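24-sterol C-methyltransferase (Haloferax volcanii, PDB 6F5Z) is a putative S-adenosylmethionine-dependent methyltransferase that binds S-adenosyl-L-homocysteine and forms a complex with the methyltransferase activator Trm112. Local coordinates at residues Phe136-Glu145 and Thr161-Phe172. Numbering follows the deposited sequence.
Sequences FYCAVNYYEE and TRWSHAEYREAF
Arg162 lays its aliphatic stem over one face of the Tyr142 ring and reaches on to Glu144, so one side chain serves an aromatic and a carboxylate together. Arg162 CG sits 4.0 Å from the centroid of the Tyr142 ring in a CH-pi contact, and the guanidinium plane stands 75° to the ring. The chain runs extended to CD and then bends at chi3, turning the head side-on to the acid: Arg162 NE bonds Glu144 OE1 at 2.9 Å, from above the carboxylate plane, while NH1 meets Glu144 OE2 on its syn side. A leucine in place of Arg162 would probably leave the Glu144 carboxylate without its charged mate and freer to turn. Beside this bridge, Glu144 N donates to Trp163 O.

Glu145 approaches the start of helix 165-174 differently, its carboxylate forked on one backbone N-H: His165 N lies 3.1 Å from both OE1 and OE2 of Glu145, each using its syn lone pair. Ser164 and Glu167 close a capping box there, so the first turn is held by its own side chains and by an acid from the facing loop. In this Rossmann-like methyltransferase fold the helix packs against the central sheet; strand 136-140 and helix 165-172 run nearly antiparallel, at 155°.

Deeper in, the Phe136 and Phe172 rings lie near parallel (21°) but slid apart, with barely any overlap, and Cys138 CB meets the Phe172 edge at CZ (3.7 Å). Cys138 SG approaches the Tyr168 ring obliquely, while both Val140 methyls close on Tyr168 OH. Tyr168 OH donates to a water 2.8 Å away, which in turn donates to Tyr142 O and Thr161 O and accepts from Trp163 N, a four-bonded bridge between loop and helix.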
loop_
_atom_site.group_PDB
_atom_site.type_symbol
_atom_site.label_atom_id
_atom_site.label_comp_id
_atom_site.label_asym_id
_atom_site.label_seq_id
_atom_site.Cartn_x
_atom_site.Cartn_y
_atom_site.Cartn_z
ATOM N N PHE B 136 0.689 1.727 9.438
ATOM C CA PHE B 136 1.377 0.646 10.134
ATOM C C PHE B 136 1.809 -0.330 9.041
ATOM O O PHE B 136 0.951 -0.886 8.338
ATOM C CB PHE B 136 0.441 -0.063 11.166
ATOM C CG PHE B 136 1.045 -1.314 11.796
ATOM C CD1 PHE B 136 2.398 -1.353 12.152
ATOM C CD2 PHE B 136 0.248 -2.411 12.095
ATOM C CE1 PHE B 136 2.942 -2.487 12.740
ATOM C CE2 PHE B 136 0.780 -3.523 12.727
ATOM C CZ PHE B 136 2.121 -3.560 13.049
ATOM N N TYR B 137 3.137 -0.590 8.957
ATOM C CA TYR B 137 3.719 -1.561 8.032
ATOM C C TYR B 137 4.118 -2.771 8.890
ATOM O O TYR B 137 5.059 -2.661 9.692
ATOM C CB TYR B 137 4.934 -0.944 7.308
ATOM C CG TYR B 137 4.535 -0.244 6.031
ATOM C CD1 TYR B 137 3.751 0.907 6.057
ATOM C CD2 TYR B 137 4.937 -0.733 4.793
ATOM C CE1 TYR B 137 3.301 1.503 4.876
ATOM C CE2 TYR B 137 4.513 -0.135 3.604
ATOM C CZ TYR B 137 3.681 0.971 3.648
ATOM O OH TYR B 137 3.245 1.518 2.464
ATOM N N CYS B 138 3.393 -3.890 8.728
ATOM C CA CYS B 138 3.584 -5.075 9.524
ATOM C C CYS B 138 4.141 -6.181 8.627
ATOM O O CYS B 138 3.399 -6.722 7.795
ATOM C CB CYS B 138 2.223 -5.478 10.096
ATOM S SG CYS B 138 2.285 -6.937 11.157
ATOM N N ALA B 139 5.446 -6.514 8.818
ATOM C CA ALA B 139 6.072 -7.508 7.952
ATOM C C ALA B 139 6.419 -8.714 8.811
ATOM O O ALA B 139 7.029 -8.547 9.892
ATOM C CB ALA B 139 7.324 -6.936 7.321
ATOM N N VAL B 140 6.025 -9.917 8.355
ATOM C CA VAL B 140 6.221 -11.107 9.157
ATOM C C VAL B 140 6.600 -12.280 8.280
ATOM O O VAL B 140 6.054 -12.430 7.178
ATOM C CB VAL B 140 4.979 -11.483 10.011
ATOM C CG1 VAL B 140 4.647 -10.405 11.051
ATOM C CG2 VAL B 140 3.760 -11.774 9.139
ATOM N N ASN B 141 7.446 -13.185 8.831
ATOM C CA ASN B 141 7.784 -14.431 8.154
ATOM C C ASN B 141 7.078 -15.632 8.771
ATOM O O ASN B 141 7.094 -16.695 8.158
ATOM C CB ASN B 141 9.315 -14.668 8.125
ATOM C CG ASN B 141 10.011 -13.658 7.253
ATOM O OD1 ASN B 141 9.381 -13.035 6.420
ATOM N ND2 ASN B 141 11.303 -13.441 7.435
ATOM N N TYR B 142 6.462 -15.462 9.950
ATOM C CA TYR B 142 5.742 -16.527 10.639
ATOM C C TYR B 142 4.254 -16.241 10.401
ATOM O O TYR B 142 3.723 -15.273 10.961
ATOM C CB TYR B 142 6.073 -16.499 12.132
ATOM C CG TYR B 142 5.335 -17.543 12.941
ATOM C CD1 TYR B 142 5.694 -18.892 12.871
ATOM C CD2 TYR B 142 4.299 -17.184 13.783
ATOM C CE1 TYR B 142 5.044 -19.855 13.648
ATOM C CE2 TYR B 142 3.662 -18.129 14.591
ATOM C CZ TYR B 142 4.029 -19.463 14.505
ATOM O OH TYR B 142 3.398 -20.393 15.305
ATOM N N TYR B 143 3.598 -17.048 9.545
ATOM C CA TYR B 143 2.206 -16.851 9.202
ATOM C C TYR B 143 1.672 -18.149 8.624
ATOM O O TYR B 143 2.466 -19.017 8.224
ATOM C CB TYR B 143 2.006 -15.614 8.295
ATOM C CG TYR B 143 2.750 -15.669 6.984
ATOM C CD1 TYR B 143 4.054 -15.187 6.880
ATOM C CD2 TYR B 143 2.147 -16.191 5.845
ATOM C CE1 TYR B 143 4.752 -15.245 5.676
ATOM C CE2 TYR B 143 2.835 -16.250 4.627
ATOM C CZ TYR B 143 4.138 -15.764 4.553
ATOM O OH TYR B 143 4.845 -15.821 3.364
ATOM N N GLU B 144 0.339 -18.293 8.584
ATOM C CA GLU B 144 -0.263 -19.582 8.257
ATOM C C GLU B 144 0.170 -20.177 6.927
ATOM O O GLU B 144 0.534 -21.366 6.880
ATOM C CB GLU B 144 -1.801 -19.509 8.315
ATOM C CG GLU B 144 -2.466 -20.889 8.348
ATOM C CD GLU B 144 -2.157 -21.645 9.625
ATOM O OE1 GLU B 144 -1.959 -21.006 10.686
ATOM O OE2 GLU B 144 -2.210 -22.895 9.573
ATOM N N GLU B 145 0.120 -19.388 5.858
ATOM C CA GLU B 145 0.416 -19.891 4.523
ATOM C C GLU B 145 1.884 -20.329 4.377
ATOM O O GLU B 145 2.175 -21.157 3.492
ATOM C CB GLU B 145 0.053 -18.842 3.459
ATOM C CG GLU B 145 -1.451 -18.610 3.341
ATOM C CD GLU B 145 -2.025 -17.534 4.254
ATOM O OE1 GLU B 145 -1.419 -17.233 5.304
ATOM O OE2 GLU B 145 -3.095 -16.993 3.912
ATOM N N THR B 161 1.722 -15.933 17.713
ATOM C CA THR B 161 0.431 -15.861 17.057
ATOM C C THR B 161 0.649 -16.191 15.583
ATOM O O THR B 161 1.436 -15.529 14.898
ATOM C CB THR B 161 -0.200 -14.489 17.293
ATOM O OG1 THR B 161 -0.575 -14.425 18.674
ATOM C CG2 THR B 161 -1.458 -14.263 16.431
ATOM N N ARG B 162 -0.058 -17.207 15.097
ATOM C CA ARG B 162 0.092 -17.669 13.723
ATOM C C ARG B 162 -1.187 -17.338 12.990
ATOM O O ARG B 162 -2.203 -17.999 13.175
ATOM C CB ARG B 162 0.373 -19.178 13.679
ATOM C CG ARG B 162 1.020 -19.570 12.351
ATOM C CD ARG B 162 1.491 -21.018 12.404
ATOM N NE ARG B 162 0.412 -21.913 11.987
ATOM C CZ ARG B 162 0.343 -23.205 12.287
ATOM N NH1 ARG B 162 -0.655 -23.942 11.828
ATOM N NH2 ARG B 162 1.254 -23.761 13.072
ATOM N N TRP B 163 -1.174 -16.253 12.215
ATOM C CA TRP B 163 -2.363 -15.847 11.492
ATOM C C TRP B 163 -2.179 -16.033 10.013
ATOM O O TRP B 163 -1.056 -15.904 9.509
ATOM C CB TRP B 163 -2.673 -14.361 11.719
ATOM C CG TRP B 163 -3.328 -14.014 13.026
ATOM C CD1 TRP B 163 -3.957 -14.863 13.908
ATOM C CD2 TRP B 163 -3.404 -12.709 13.598
ATOM N NE1 TRP B 163 -4.404 -14.154 15.005
ATOM C CE2 TRP B 163 -4.091 -12.819 14.826
ATOM C CE3 TRP B 163 -2.925 -11.451 13.197
ATOM C CZ2 TRP B 163 -4.309 -11.699 15.657
ATOM C CZ3 TRP B 163 -3.166 -10.350 13.994
ATOM C CH2 TRP B 163 -3.842 -10.480 15.215
ATOM N N SER B 164 -3.296 -16.266 9.303
ATOM C CA SER B 164 -3.248 -16.288 7.832
ATOM C C SER B 164 -3.248 -14.844 7.264
ATOM O O SER B 164 -3.499 -13.889 7.992
ATOM C CB SER B 164 -4.484 -16.996 7.276
ATOM O OG SER B 164 -5.603 -16.233 7.684
ATOM N N HIS B 165 -3.067 -14.701 5.949
ATOM C CA HIS B 165 -3.170 -13.374 5.322
ATOM C C HIS B 165 -4.553 -12.774 5.696
ATOM O O HIS B 165 -4.651 -11.607 6.101
ATOM C CB HIS B 165 -3.117 -13.501 3.794
ATOM C CG HIS B 165 -1.769 -13.785 3.212
ATOM N ND1 HIS B 165 -1.387 -13.209 1.995
ATOM C CD2 HIS B 165 -0.737 -14.518 3.681
ATOM C CE1 HIS B 165 -0.168 -13.676 1.738
ATOM N NE2 HIS B 165 0.258 -14.491 2.700
ATOM N N ALA B 166 -5.631 -13.584 5.556
ATOM C CA ALA B 166 -6.988 -13.082 5.866
ATOM C C ALA B 166 -7.140 -12.676 7.322
ATOM O O ALA B 166 -7.763 -11.651 7.636
ATOM C CB ALA B 166 -8.043 -14.117 5.471
ATOM N N GLU B 167 -6.565 -13.459 8.229
ATOM C CA GLU B 167 -6.652 -13.105 9.649
ATOM C C GLU B 167 -5.950 -11.794 9.980
ATOM O O GLU B 167 -6.412 -11.040 10.850
ATOM C CB GLU B 167 -6.123 -14.235 10.524
ATOM C CG GLU B 167 -7.140 -15.374 10.626
ATOM C CD GLU B 167 -6.599 -16.666 11.209
ATOM O OE1 GLU B 167 -5.409 -16.987 10.988
ATOM O OE2 GLU B 167 -7.397 -17.393 11.844
ATOM N N TYR B 168 -4.815 -11.494 9.296
ATOM C CA TYR B 168 -4.145 -10.206 9.518
ATOM C C TYR B 168 -5.064 -9.081 9.014
ATOM O O TYR B 168 -5.220 -8.088 9.708
ATOM C CB TYR B 168 -2.827 -10.138 8.722
ATOM C CG TYR B 168 -1.654 -10.598 9.555
ATOM C CD1 TYR B 168 -1.002 -9.721 10.422
ATOM C CD2 TYR B 168 -1.202 -11.923 9.504
ATOM C CE1 TYR B 168 0.045 -10.149 11.238
ATOM C CE2 TYR B 168 -0.125 -12.348 10.292
ATOM C CZ TYR B 168 0.465 -11.470 11.187
ATOM O OH TYR B 168 1.476 -11.883 12.011
ATOM N N ARG B 169 -5.738 -9.258 7.864
ATOM C CA ARG B 169 -6.617 -8.179 7.374
ATOM C C ARG B 169 -7.793 -7.975 8.337
ATOM O O ARG B 169 -8.138 -6.830 8.661
ATOM C CB ARG B 169 -7.138 -8.483 5.955
ATOM C CG ARG B 169 -6.021 -8.666 4.931
ATOM C CD ARG B 169 -6.490 -8.575 3.465
ATOM N NE ARG B 169 -7.597 -9.485 3.160
ATOM C CZ ARG B 169 -7.438 -10.766 2.830
ATOM N NH1 ARG B 169 -6.223 -11.321 2.840
ATOM N NH2 ARG B 169 -8.491 -11.514 2.512
ATOM N N GLU B 170 -8.394 -9.094 8.789
ATOM C CA GLU B 170 -9.524 -9.010 9.699
ATOM C C GLU B 170 -9.117 -8.361 11.014
ATOM O O GLU B 170 -9.848 -7.520 11.533
ATOM C CB GLU B 170 -10.091 -10.418 9.960
ATOM C CG GLU B 170 -10.699 -11.080 8.723
ATOM C CD GLU B 170 -10.843 -12.600 8.750
ATOM O OE1 GLU B 170 -10.580 -13.221 9.805
ATOM O OE2 GLU B 170 -11.209 -13.175 7.700
ATOM N N ALA B 171 -7.933 -8.731 11.562
ATOM C CA ALA B 171 -7.503 -8.163 12.848
ATOM C C ALA B 171 -7.237 -6.664 12.689
ATOM O O ALA B 171 -7.519 -5.894 13.609
ATOM C CB ALA B 171 -6.226 -8.849 13.307
ATOM N N PHE B 172 -6.639 -6.237 11.557
ATOM C CA PHE B 172 -6.389 -4.810 11.371
ATOM C C PHE B 172 -7.718 -4.056 11.375
ATOM O O PHE B 172 -7.845 -3.073 12.090
ATOM C CB PHE B 172 -5.712 -4.577 10.018
ATOM C CG PHE B 172 -4.198 -4.624 10.046
ATOM C CD1 PHE B 172 -3.531 -5.596 10.781
ATOM C CD2 PHE B 172 -3.454 -3.761 9.258
ATOM C CE1 PHE B 172 -2.119 -5.685 10.754
ATOM C CE2 PHE B 172 -2.051 -3.809 9.277
ATOM C CZ PHE B 172 -1.400 -4.782 9.994
HETATM O O HOH W 1 1.444 -14.673 12.326
HETATM O O HOH W 2 3.289 -22.920 14.774
HETATM O O HOH W 3 2.793 -15.078 1.578
HETATM O O HOH W 4 -4.569 -19.637 10.764
HETATM O O HOH W 5 -5.628 -16.116 4.011
#